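PDB 4ZQX: polyhedrin from Uranotaenia sapphirina cypovirus, which forms the protein crystals in which cypovirus particles are embedded, and binds ATP within its fold. Local coordinates for residues A[187-190]-A[196-199]; A[114-119]-A[137-142]; A[29-34]-A[172-177]; A[59-64]-A[73-78]; A[80-85]-A[91-96]. One frame throughout, in Å; residues are numbered along the deposited sequence.

In the fold
From the N terminus, strand 29-34 opens interaction 3, whose partner 172-177 arrives only after 137 intervening residues; this long loop joins the six-stranded and three-stranded antiparallel sheets. Nested inside it, one after another, are three shorter closures. Interaction 4 folds helix 72-83 back on residues 59-64, interaction 5 ties the end of that same helix to the loop that follows, and interaction 2 brings loop 137-142 beside strand 116-120. Interaction 2 adjoins interaction 3 through backbone bonds between neighbouring strands, while Leu-60 links interaction 4 to it by apolar contacts. Interaction 1 follows in series, seating a turn on helix 194-200. No loops cross.

Interaction 1 of 5, residues A[187-190]-A[196-199]; sequences NLYA and NVIE
A type I beta turn from Asn-187 to Ala-190 places Leu-188 and Tyr-189 at its two central positions, and both rest on Val-197 of helix 194-200. The valine points at the turn and divides its two methyls between the neighbours. CG1 lies 3.7 Å from Tyr-189 CE1, approaching the ring obliquely, and the two side chains cross at about a right angle. CG2 stands 3.6 Å from Leu-188 O and 4.3 Å from Leu-188 CB. The fork follows from the rotamer: with CG1 opposite the backbone nitrogen (chi1 173°), CG2 falls opposite the carbonyl carbon, and a beta-branched residue can thus serve two partners at once. The turn itself is held in two ways. Ala-190 N bonds to Asn-187 O at 3.1 Å, and an Asx turn is superimposed on it, Tyr-189 N donating to Asn-187 OD1 over 2.8 Å from above the amide carbonyl plane. Asparagine suits this first position because its short side chain can curl back to the chain. Leu-188 O pays a price for the packing, since it is buried against the valine methyl without a polar partner. Tyr-23 and Phe-49 also touch Val-197. Across the subunit boundary Tyr-189 packs on Gly-195 of the third subunit, and Asn-196 O accepts a hydrogen bond from Arg-139 NH1 of the second.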
# COMPACT_ATOMS: atom_id res chain seq x y z
N ASN A 187 10.10 25.09 7.17
CA ASN A 187 10.28 23.65 7.01
C ASN A 187 9.27 22.93 7.89
O ASN A 187 9.39 22.94 9.12
CB ASN A 187 11.71 23.24 7.37
CG ASN A 187 11.96 21.74 7.22
OD1 ASN A 187 11.05 20.99 6.88
ND2 ASN A 187 13.21 21.31 7.44
N LEU A 188 8.27 22.33 7.27
CA LEU A 188 7.23 21.62 8.01
C LEU A 188 7.71 20.33 8.70
O LEU A 188 7.03 19.81 9.59
CB LEU A 188 6.04 21.30 7.10
CG LEU A 188 5.27 22.50 6.53
CD1 LEU A 188 4.08 22.00 5.72
CD2 LEU A 188 4.80 23.47 7.65
N TYR A 189 8.88 19.83 8.29
CA TYR A 189 9.48 18.65 8.92
C TYR A 189 10.36 19.01 10.12
O TYR A 189 10.90 18.12 10.76
CB TYR A 189 10.33 17.86 7.91
CG TYR A 189 9.56 17.29 6.75
CD1 TYR A 189 8.83 16.12 6.88
CD2 TYR A 189 9.58 17.92 5.52
CE1 TYR A 189 8.14 15.59 5.81
CE2 TYR A 189 8.89 17.39 4.43
CZ TYR A 189 8.17 16.23 4.59
OH TYR A 189 7.48 15.71 3.52
N ALA A 190 10.51 20.30 10.40
CA ALA A 190 11.35 20.75 11.50
C ALA A 190 10.54 20.97 12.76
O ALA A 190 9.42 21.48 12.71
CB ALA A 190 12.06 22.03 11.13
N ASN A 196 3.09 15.27 13.28
CA ASN A 196 1.79 15.53 12.67
C ASN A 196 1.82 15.35 11.14
O ASN A 196 0.88 14.84 10.54
CB ASN A 196 1.28 16.91 13.07
CG ASN A 196 -0.20 17.10 12.76
OD1 ASN A 196 -1.08 16.60 13.46
ND2 ASN A 196 -0.47 17.82 11.69
N VAL A 197 2.93 15.76 10.53
CA VAL A 197 3.13 15.51 9.11
C VAL A 197 3.24 14.01 8.83
O VAL A 197 2.61 13.50 7.91
CB VAL A 197 4.39 16.25 8.59
CG1 VAL A 197 4.70 15.85 7.15
CG2 VAL A 197 4.23 17.76 8.74
N ILE A 198 4.02 13.29 9.64
CA ILE A 198 4.22 11.86 9.40
C ILE A 198 2.88 11.13 9.49
O ILE A 198 2.61 10.23 8.71
CB ILE A 198 5.27 11.26 10.36
CG1 ILE A 198 6.67 11.76 9.96
CG2 ILE A 198 5.23 9.74 10.32
CD1 ILE A 198 7.78 11.33 10.89
N GLU A 199 2.04 11.55 10.43
CA GLU A 199 0.74 10.92 10.62
C GLU A 199 -0.16 11.10 9.40
O GLU A 199 -1.05 10.29 9.16
CB GLU A 199 0.05 11.50 11.86
CG GLU A 199 0.62 10.92 13.14
CD GLU A 199 0.35 11.75 14.37
OE1 GLU A 199 -0.39 12.73 14.31
OE2 GLU A 199 0.91 11.40 15.44

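Interaction 2 of 5, residues A[114-119]-A[137-142]; sequences KASIDI and RIRPPC
Ser-116 and Asp-118 both face the loop 137-142 from strand 116-120, an outermost strand, within this chain, of the three-stranded antiparallel sheet. Ser-116 comes first, a small residue that only brushes the aliphatic part of the arginine, its OG lying 4.2 Å from Arg-139 CG. The guanidinium goes on to the third subunit, where it forms a salt bridge with Asp-24. Ile-117 points the other way, onto Phe-104. Asp-118 makes the main contact. Its CG extends opposite the backbone nitrogen (chi1 -174°), which carries the carboxylate across to the Pro-140 ring. There OD2 lies 3.6 Å from Pro-140 CD and OD1 3.8 Å from Pro-140 CG, and the two side chains meet at a slant. Proline suits the spot, since its CD next to the amide nitrogen is probably slightly electropositive. The charge is met chiefly by Arg-120, whose NH1 forms a salt bridge with Asp-118 OD2. A water completes the link to the loop, donating to Asp-118 OD2 at 2.7 Å and accepting from the backbone Arg-139 N at 2.9 Å.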
# COMPACT_ATOMS: atom_id res chain seq x y z
N LYS A 114 10.61 20.26 -7.69
CA LYS A 114 11.01 18.96 -7.16
C LYS A 114 10.05 17.82 -7.49
O LYS A 114 10.33 16.66 -7.16
CB LYS A 114 11.20 19.03 -5.63
CG LYS A 114 12.38 19.93 -5.16
CD LYS A 114 13.73 19.59 -5.79
CE LYS A 114 14.21 18.18 -5.51
NZ LYS A 114 14.77 17.99 -4.14
N ALA A 115 8.93 18.13 -8.13
CA ALA A 115 8.01 17.07 -8.54
C ALA A 115 8.74 16.17 -9.54
O ALA A 115 9.36 16.66 -10.48
CB ALA A 115 6.76 17.65 -9.15
N SER A 116 8.70 14.85 -9.31
CA SER A 116 9.40 13.93 -10.20
C SER A 116 8.47 12.85 -10.75
O SER A 116 7.65 12.30 -10.03
CB SER A 116 10.59 13.29 -9.49
OG SER A 116 10.19 12.56 -8.35
N ILE A 117 8.61 12.59 -12.04
CA ILE A 117 7.83 11.56 -12.72
C ILE A 117 8.84 10.61 -13.34
O ILE A 117 9.58 10.99 -14.24
CB ILE A 117 6.91 12.16 -13.80
CG1 ILE A 117 5.94 13.16 -13.16
CG2 ILE A 117 6.15 11.06 -14.54
CD1 ILE A 117 5.15 13.98 -14.18
N ASP A 118 8.87 9.39 -12.84
CA ASP A 118 9.86 8.41 -13.26
C ASP A 118 9.15 7.25 -13.94
O ASP A 118 8.37 6.53 -13.31
CB ASP A 118 10.64 7.96 -12.01
CG ASP A 118 11.81 7.03 -12.31
OD1 ASP A 118 12.23 6.90 -13.48
OD2 ASP A 118 12.32 6.45 -11.33
N ILE A 119 9.39 7.09 -15.24
CA ILE A 119 8.87 5.96 -16.02
C ILE A 119 9.89 4.84 -15.95
O ILE A 119 11.02 4.99 -16.47
CB ILE A 119 8.63 6.36 -17.47
CG1 ILE A 119 7.77 7.61 -17.55
CG2 ILE A 119 7.99 5.20 -18.23
CD1 ILE A 119 6.43 7.50 -16.89
N ARG A 137 17.81 2.68 -9.01
CA ARG A 137 17.83 3.86 -8.14
C ARG A 137 16.52 4.61 -8.31
O ARG A 137 15.72 4.26 -9.16
CB ARG A 137 19.05 4.76 -8.44
CG ARG A 137 19.26 5.11 -9.91
CD ARG A 137 18.47 6.34 -10.37
NE ARG A 137 18.76 7.52 -9.54
CZ ARG A 137 19.83 8.30 -9.66
NH1 ARG A 137 20.74 8.07 -10.60
NH2 ARG A 137 19.98 9.32 -8.83
N ILE A 138 16.30 5.64 -7.49
CA ILE A 138 15.10 6.46 -7.61
C ILE A 138 15.53 7.89 -7.94
O ILE A 138 16.71 8.26 -7.82
CB ILE A 138 14.21 6.43 -6.35
CG1 ILE A 138 14.88 7.14 -5.16
CG2 ILE A 138 13.86 4.99 -5.99
CD1 ILE A 138 13.94 7.38 -3.98
N ARG A 139 14.56 8.68 -8.38
CA ARG A 139 14.75 10.11 -8.63
C ARG A 139 15.94 10.43 -9.53
O ARG A 139 16.81 11.20 -9.16
CB ARG A 139 14.85 10.86 -7.29
CG ARG A 139 13.55 10.81 -6.53
CD ARG A 139 13.56 11.58 -5.22
NE ARG A 139 14.43 11.00 -4.20
CZ ARG A 139 14.29 11.24 -2.90
NH1 ARG A 139 13.32 12.03 -2.46
NH2 ARG A 139 15.12 10.67 -2.02
N PRO A 140 15.97 9.81 -10.72
CA PRO A 140 17.02 10.18 -11.67
C PRO A 140 16.85 11.63 -12.13
O PRO A 140 15.74 12.14 -12.10
CB PRO A 140 16.80 9.21 -12.84
CG PRO A 140 15.35 8.91 -12.79
CD PRO A 140 14.99 8.89 -11.32
N PRO A 141 17.95 12.28 -12.55
CA PRO A 141 17.91 13.69 -12.92
C PRO A 141 16.81 14.05 -13.91
O PRO A 141 16.23 15.12 -13.83
CB PRO A 141 19.28 13.92 -13.55
CG PRO A 141 20.16 12.95 -12.88
CD PRO A 141 19.32 11.73 -12.65
N CYS A 142 16.54 13.14 -14.85
CA CYS A 142 15.58 13.37 -15.92
C CYS A 142 14.14 13.44 -15.43
O CYS A 142 13.27 13.97 -16.10
CB CYS A 142 15.68 12.27 -17.01
SG CYS A 142 15.25 10.57 -16.50
O HOH W 1 11.93 7.65 -8.89
O HOH W 2 15.24 5.42 -12.24

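Interaction 3 of 5, residues A[29-34]-A[172-177]; sequences LVIVAE and VSIAVI
Leu-29 and Val-176 reach toward each other tip to tip across the interface between two sheets. The leucine's CD2 meets the valine's CG1 at 3.8 Å, and also lies 4.1 Å from Val-176 CB. Leu-29 holds its CG opposite the backbone nitrogen (chi1 170°), and CD2 is the branch that continues the extended line from CA, which is why it is the one that arrives at the valine. Ile-31 meets the same valine in another manner: the two side chains slide past each other in opposite directions, Ile-31 CD1 passing Val-176 CG2 at 4.2 Å. The two valine methyls therefore have different partners, CG1 the leucine and CG2 the isoleucine. Ile-31 is forked in its turn. While its long branch ends beside Val-176, its CG2 methyl lies 4.3 Å from Ile-174 CD1. Beta-branched residues fit here twice over, as they favour the extended backbone and spread two branches over the facing strand. All four residues are buried, and the contact is purely apolar. Phe-104 touches both Ile-31 and Val-176, and Ile-55 both Ile-31 and Ile-174, so neighbouring strands of either sheet fill in round the pair. The opposite face of strand 173-177 looks elsewhere: Ala-175 and Ile-177 pack on Thr-203 of the third subunit. The segment axes come within 10.4 Å and run nearly antiparallel, at 157°, a spacing bridged by side chains and not by backbone bonds. Such face-to-face packing of two sheets through an aliphatic core is that of a beta sandwich.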
# COMPACT_ATOMS: atom_id res chain seq x y z
N LEU A 29 -3.33 14.41 -7.85
CA LEU A 29 -2.68 13.79 -9.02
C LEU A 29 -3.68 12.87 -9.72
O LEU A 29 -4.25 11.97 -9.11
CB LEU A 29 -1.46 12.98 -8.58
CG LEU A 29 -0.79 12.06 -9.62
CD1 LEU A 29 -0.17 12.86 -10.76
CD2 LEU A 29 0.25 11.17 -8.96
N VAL A 30 -3.92 13.12 -11.00
CA VAL A 30 -4.66 12.18 -11.84
C VAL A 30 -3.78 11.75 -12.98
O VAL A 30 -3.29 12.56 -13.76
CB VAL A 30 -5.95 12.78 -12.40
CG1 VAL A 30 -6.64 11.78 -13.34
CG2 VAL A 30 -6.88 13.16 -11.28
N ILE A 31 -3.57 10.45 -13.08
CA ILE A 31 -2.85 9.87 -14.19
C ILE A 31 -3.85 9.22 -15.12
O ILE A 31 -4.70 8.46 -14.66
CB ILE A 31 -1.85 8.82 -13.70
CG1 ILE A 31 -0.88 9.50 -12.74
CG2 ILE A 31 -1.12 8.17 -14.88
CD1 ILE A 31 0.06 8.57 -12.05
N VAL A 32 -3.77 9.55 -16.40
CA VAL A 32 -4.64 8.95 -17.40
C VAL A 32 -3.83 8.19 -18.43
O VAL A 32 -2.94 8.76 -19.09
CB VAL A 32 -5.45 10.02 -18.16
CG1 VAL A 32 -6.41 9.38 -19.18
CG2 VAL A 32 -6.20 10.92 -17.17
N ALA A 33 -4.15 6.91 -18.58
CA ALA A 33 -3.60 6.07 -19.64
C ALA A 33 -4.64 5.95 -20.75
O ALA A 33 -5.79 5.65 -20.49
CB ALA A 33 -3.26 4.67 -19.09
N GLU A 34 -4.22 6.19 -21.99
CA GLU A 34 -5.10 6.06 -23.15
C GLU A 34 -4.55 4.94 -24.04
O GLU A 34 -3.35 4.87 -24.29
CB GLU A 34 -5.21 7.39 -23.92
CG GLU A 34 -6.23 7.34 -25.08
CD GLU A 34 -6.52 8.69 -25.76
OE1 GLU A 34 -6.84 8.68 -26.97
OE2 GLU A 34 -6.46 9.76 -25.10
N VAL A 172 5.47 -0.42 -19.05
CA VAL A 172 6.24 0.36 -18.09
C VAL A 172 5.55 0.33 -16.73
O VAL A 172 4.39 -0.07 -16.64
CB VAL A 172 6.37 1.83 -18.57
CG1 VAL A 172 7.08 1.87 -19.90
CG2 VAL A 172 5.01 2.49 -18.65
N SER A 173 6.28 0.75 -15.70
CA SER A 173 5.72 1.02 -14.37
C SER A 173 5.99 2.49 -14.05
O SER A 173 6.78 3.14 -14.74
CB SER A 173 6.32 0.10 -13.32
OG SER A 173 7.74 0.23 -13.28
N ILE A 174 5.32 3.02 -13.03
CA ILE A 174 5.35 4.46 -12.77
C ILE A 174 5.63 4.77 -11.32
O ILE A 174 5.05 4.16 -10.41
CB ILE A 174 3.99 5.12 -13.12
CG1 ILE A 174 3.67 4.94 -14.61
CG2 ILE A 174 4.02 6.59 -12.78
CD1 ILE A 174 2.28 5.48 -14.98
N ALA A 175 6.51 5.74 -11.10
CA ALA A 175 6.70 6.31 -9.76
C ALA A 175 6.69 7.83 -9.85
O ALA A 175 7.56 8.43 -10.48
CB ALA A 175 8.00 5.85 -9.16
N VAL A 176 5.69 8.43 -9.22
CA VAL A 176 5.52 9.87 -9.20
C VAL A 176 5.63 10.31 -7.75
O VAL A 176 4.95 9.77 -6.87
CB VAL A 176 4.13 10.28 -9.76
CG1 VAL A 176 3.96 11.80 -9.75
CG2 VAL A 176 3.98 9.77 -11.14
N ILE A 177 6.51 11.28 -7.50
CA ILE A 177 6.68 11.85 -6.17
C ILE A 177 6.39 13.34 -6.27
O ILE A 177 7.06 14.03 -7.03
CB ILE A 177 8.12 11.64 -5.67
CG1 ILE A 177 8.45 10.15 -5.63
CG2 ILE A 177 8.30 12.24 -4.27
CD1 ILE A 177 9.90 9.83 -5.37

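Interaction 4 of 5, residues A[59-64]-A[73-78]; sequences ELMWDI and YELQRS
Asp-63 touches Leu-75 through its CB, while its flat carboxylate is engaged by other parts of the chain: OD1 forms a salt bridge with Lys-41 and accepts from Trp-210 NE1, and OD2 accepts from Gln-69 NE2. Three partners thus hold the buried group in place. The other flat group, the Trp-62 indole, has Ile-64 CG1 over one face, 3.6 Å above the plane and displaced toward the rim; Trp-62 leaves the backbone on the side away from helix 72-83. The contact proper is made by Leu-75, which projects from that helix and straddles residues 61-63 with its two methyls. CD1 lies 3.7 Å from Asp-63 CB, and CD2 lies 3.9 Å from Met-61 CB. Leucine suits the place because its terminal fork can cover two residues, one apart, of the passing chain, here the methylene portions of one apolar and one charged side chain. Met-61 meets the leucine with its base, because the chain beyond CB bends off at chi2 (-74°) and again at chi3. Met-70 also packs on Leu-75. On the far side of the helix the ring of Tyr-73 stacks edge-to-face with Trp-210 of the third subunit. The hairpin of strands 64-65 and 68-69 begins at the end of segment 59-64 and leads on to the helix, and Asp-63 bonds to Met-70 through the backbone. The arrangement is a beta hairpin followed by a helix that packs back on the residues leading into the hairpin.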
# COMPACT_ATOMS: atom_id res chain seq x y z
N GLU A 59 -0.95 -3.10 -13.52
CA GLU A 59 -2.07 -2.21 -13.30
C GLU A 59 -2.27 -1.26 -14.47
O GLU A 59 -3.36 -0.72 -14.66
CB GLU A 59 -1.86 -1.41 -11.99
CG GLU A 59 -1.99 -2.25 -10.73
CD GLU A 59 -1.50 -1.53 -9.46
OE1 GLU A 59 -0.54 -0.75 -9.52
OE2 GLU A 59 -2.10 -1.78 -8.40
N LEU A 60 -1.22 -1.05 -15.25
CA LEU A 60 -1.25 -0.09 -16.35
C LEU A 60 -1.72 -0.71 -17.65
O LEU A 60 -1.95 0.01 -18.62
CB LEU A 60 0.14 0.51 -16.59
CG LEU A 60 0.48 1.88 -16.03
CD1 LEU A 60 1.85 2.30 -16.53
CD2 LEU A 60 -0.57 2.93 -16.37
N MET A 61 -1.87 -2.03 -17.70
CA MET A 61 -2.41 -2.67 -18.89
C MET A 61 -3.91 -2.42 -18.96
O MET A 61 -4.57 -2.31 -17.93
CB MET A 61 -2.15 -4.18 -18.83
CG MET A 61 -0.71 -4.57 -18.67
SD MET A 61 0.23 -4.32 -20.18
CE MET A 61 -0.18 -5.85 -21.00
N TRP A 62 -4.46 -2.32 -20.16
CA TRP A 62 -5.91 -2.36 -20.30
C TRP A 62 -6.32 -3.79 -20.00
O TRP A 62 -5.91 -4.73 -20.69
CB TRP A 62 -6.36 -1.94 -21.69
CG TRP A 62 -7.83 -2.03 -21.83
CD1 TRP A 62 -8.54 -2.96 -22.52
CD2 TRP A 62 -8.79 -1.15 -21.23
NE1 TRP A 62 -9.89 -2.72 -22.39
CE2 TRP A 62 -10.07 -1.60 -21.61
CE3 TRP A 62 -8.69 -0.01 -20.42
CZ2 TRP A 62 -11.24 -0.97 -21.20
CZ3 TRP A 62 -9.86 0.62 -20.02
CH2 TRP A 62 -11.11 0.14 -20.41
N ASP A 63 -7.12 -3.95 -18.95
CA ASP A 63 -7.33 -5.27 -18.33
C ASP A 63 -8.74 -5.84 -18.45
O ASP A 63 -9.13 -6.72 -17.68
CB ASP A 63 -6.86 -5.22 -16.88
CG ASP A 63 -7.46 -4.07 -16.09
OD1 ASP A 63 -8.00 -3.12 -16.68
OD2 ASP A 63 -7.37 -4.13 -14.86
N ILE A 64 -9.48 -5.37 -19.44
CA ILE A 64 -10.85 -5.83 -19.66
C ILE A 64 -10.89 -6.70 -20.90
O ILE A 64 -10.40 -6.31 -21.97
CB ILE A 64 -11.81 -4.63 -19.81
CG1 ILE A 64 -11.58 -3.64 -18.67
CG2 ILE A 64 -13.27 -5.09 -19.85
CD1 ILE A 64 -11.63 -4.24 -17.25
N TYR A 73 -2.21 -12.43 -12.63
CA TYR A 73 -1.48 -13.58 -13.15
C TYR A 73 -1.41 -13.55 -14.68
O TYR A 73 -0.33 -13.69 -15.28
CB TYR A 73 -2.17 -14.87 -12.68
CG TYR A 73 -1.64 -16.15 -13.27
CD1 TYR A 73 -0.42 -16.66 -12.88
CD2 TYR A 73 -2.38 -16.86 -14.20
CE1 TYR A 73 0.06 -17.84 -13.40
CE2 TYR A 73 -1.92 -18.03 -14.73
CZ TYR A 73 -0.69 -18.51 -14.32
OH TYR A 73 -0.21 -19.69 -14.85
N GLU A 74 -2.55 -13.38 -15.32
CA GLU A 74 -2.61 -13.34 -16.78
C GLU A 74 -1.87 -12.14 -17.35
O GLU A 74 -1.17 -12.26 -18.37
CB GLU A 74 -4.05 -13.21 -17.25
CG GLU A 74 -4.97 -14.31 -16.92
CD GLU A 74 -6.38 -13.91 -17.31
OE1 GLU A 74 -6.68 -13.99 -18.52
OE2 GLU A 74 -7.15 -13.44 -16.44
N LEU A 75 -2.06 -10.98 -16.73
CA LEU A 75 -1.39 -9.77 -17.21
C LEU A 75 0.13 -9.87 -17.05
O LEU A 75 0.89 -9.51 -17.96
CB LEU A 75 -1.92 -8.54 -16.47
CG LEU A 75 -3.41 -8.28 -16.75
CD1 LEU A 75 -4.01 -7.30 -15.75
CD2 LEU A 75 -3.60 -7.75 -18.17
N GLN A 76 0.59 -10.34 -15.90
CA GLN A 76 2.02 -10.44 -15.67
C GLN A 76 2.63 -11.43 -16.65
O GLN A 76 3.77 -11.24 -17.10
CB GLN A 76 2.34 -10.84 -14.24
CG GLN A 76 3.84 -10.79 -13.90
CD GLN A 76 4.42 -9.40 -14.03
OE1 GLN A 76 3.83 -8.42 -13.57
NE2 GLN A 76 5.58 -9.30 -14.65
N ARG A 77 1.89 -12.47 -17.00
CA ARG A 77 2.39 -13.46 -17.96
C ARG A 77 2.75 -12.78 -19.28
O ARG A 77 3.80 -13.05 -19.86
CB ARG A 77 1.37 -14.57 -18.19
CG ARG A 77 1.86 -15.70 -19.10
CD ARG A 77 0.89 -16.87 -19.08
NE ARG A 77 -0.47 -16.43 -19.40
CZ ARG A 77 -1.58 -17.09 -19.06
NH1 ARG A 77 -1.51 -18.22 -18.38
NH2 ARG A 77 -2.77 -16.60 -19.41
N SER A 78 1.90 -11.86 -19.74
CA SER A 78 2.14 -11.15 -21.00
C SER A 78 3.31 -10.18 -20.90
O SER A 78 4.14 -10.09 -21.80
CB SER A 78 0.88 -10.41 -21.47
OG SER A 78 -0.16 -11.33 -21.79

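Interaction 5 of 5, residues A[80-85]-A[91-96]; sequences NGYAAS and QRSAIN
Tyr-82, in the last turn of helix 72-83, reaches the loop at Ser-93 and Ala-94 with its phenol oxygen. Its CG stands opposite the carbonyl carbon, beside the backbone nitrogen (chi1 -68°), which sends the ring out toward the loop. One hydrogen bond joins the two parts: Ala-94 N donates to Tyr-82 OH over 2.9 Å, nearly straight at 168°, with the nitrogen at the ring's edge and near its plane. A second polar contact lies within the loop, where Ile-95 N makes a weak bond of 3.4 Å to Ser-93 OG. Accepting from two residues on, the serine closes a weakly bonded ST turn, and its short hydroxyl-bearing side chain suits that position. The remaining touches are van der Waals ones. Tyr-82 OH lies 3.5 Å from Ser-93 CB and 3.8 Å from Ala-94 CB, while the ring atom Tyr-82 CE1 is 4.2 Å from Ala-94 CB; the small alanine permits this close seating. Tyr-82 also packs on Ile-98 and Pro-171, and Arg-90 NH2 makes a hydrogen bond with Ser-93 O. A tyrosine is long enough to span from helix to loop and still offer a polar end, an oxygen that satisfies the Ala-94 N-H as acceptor, although a hydroxyl can also donate.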
# COMPACT_ATOMS: atom_id res chain seq x y z
N ASN A 80 5.88 -10.43 -18.94
CA ASN A 80 7.13 -11.16 -18.78
C ASN A 80 7.99 -11.26 -20.06
O ASN A 80 9.22 -11.14 -20.01
CB ASN A 80 6.86 -12.59 -18.27
CG ASN A 80 6.58 -12.64 -16.76
OD1 ASN A 80 6.82 -11.69 -16.02
ND2 ASN A 80 6.08 -13.79 -16.31
N GLY A 81 7.35 -11.46 -21.21
CA GLY A 81 8.10 -11.65 -22.44
C GLY A 81 8.81 -10.40 -22.91
O GLY A 81 9.69 -10.47 -23.77
N TYR A 82 8.43 -9.24 -22.36
CA TYR A 82 9.13 -7.99 -22.66
C TYR A 82 10.32 -7.81 -21.73
O TYR A 82 11.32 -7.19 -22.09
CB TYR A 82 8.19 -6.80 -22.47
CG TYR A 82 7.07 -6.73 -23.50
CD1 TYR A 82 5.86 -7.36 -23.29
CD2 TYR A 82 7.24 -5.99 -24.69
CE1 TYR A 82 4.82 -7.27 -24.23
CE2 TYR A 82 6.24 -5.91 -25.62
CZ TYR A 82 5.03 -6.53 -25.40
OH TYR A 82 4.03 -6.42 -26.35
N ALA A 83 10.20 -8.36 -20.53
CA ALA A 83 11.23 -8.23 -19.50
C ALA A 83 12.35 -9.23 -19.71
O ALA A 83 13.53 -8.88 -19.57
CB ALA A 83 10.60 -8.44 -18.15
N ALA A 84 11.99 -10.47 -20.04
CA ALA A 84 12.96 -11.54 -20.27
C ALA A 84 12.60 -12.30 -21.54
O ALA A 84 11.47 -12.78 -21.69
CB ALA A 84 12.99 -12.52 -19.07
N SER A 85 13.56 -12.40 -22.46
CA SER A 85 13.35 -13.09 -23.72
C SER A 85 12.82 -14.51 -23.55
O SER A 85 13.32 -15.26 -22.74
CB SER A 85 14.65 -13.15 -24.50
OG SER A 85 15.09 -11.85 -24.82
N GLN A 91 3.05 -15.73 -29.20
CA GLN A 91 3.47 -15.71 -30.60
C GLN A 91 3.19 -14.37 -31.25
O GLN A 91 3.53 -14.16 -32.39
CB GLN A 91 2.74 -16.79 -31.39
CG GLN A 91 3.13 -18.17 -30.97
CD GLN A 91 2.26 -19.21 -31.61
OE1 GLN A 91 2.06 -19.23 -32.83
NE2 GLN A 91 1.73 -20.10 -30.78
N ARG A 92 2.55 -13.46 -30.51
CA ARG A 92 2.33 -12.12 -31.02
C ARG A 92 2.50 -11.15 -29.86
O ARG A 92 2.55 -11.58 -28.69
CB ARG A 92 0.95 -12.00 -31.65
CG ARG A 92 -0.18 -12.29 -30.69
CD ARG A 92 -1.55 -12.24 -31.35
NE ARG A 92 -2.47 -11.52 -30.48
CZ ARG A 92 -3.14 -12.06 -29.46
NH1 ARG A 92 -3.02 -13.35 -29.18
NH2 ARG A 92 -3.94 -11.30 -28.71
N SER A 93 2.59 -9.85 -30.15
CA SER A 93 2.82 -8.88 -29.08
C SER A 93 1.53 -8.58 -28.34
O SER A 93 0.48 -9.10 -28.69
CB SER A 93 3.40 -7.58 -29.64
OG SER A 93 2.38 -6.75 -30.18
N ALA A 94 1.62 -7.75 -27.30
CA ALA A 94 0.46 -7.37 -26.50
C ALA A 94 0.15 -5.88 -26.64
O ALA A 94 -0.44 -5.29 -25.74
CB ALA A 94 0.71 -7.72 -25.01
N ILE A 95 0.53 -5.28 -27.77
CA ILE A 95 0.45 -3.84 -27.93
C ILE A 95 -1.00 -3.31 -27.83
O ILE A 95 -1.21 -2.14 -27.50
CB ILE A 95 1.13 -3.40 -29.25
CG1 ILE A 95 1.58 -1.93 -29.18
CG2 ILE A 95 0.21 -3.64 -30.43
CD1 ILE A 95 2.60 -1.55 -30.24
N ASN A 96 -1.99 -4.16 -28.10
CA ASN A 96 -3.38 -3.74 -27.97
C ASN A 96 -3.72 -3.26 -26.56
O ASN A 96 -4.67 -2.49 -26.39
CB ASN A 96 -4.34 -4.88 -28.28
CG ASN A 96 -4.36 -5.30 -29.74
OD1 ASN A 96 -3.77 -4.65 -30.61
ND2 ASN A 96 -5.09 -6.38 -30.02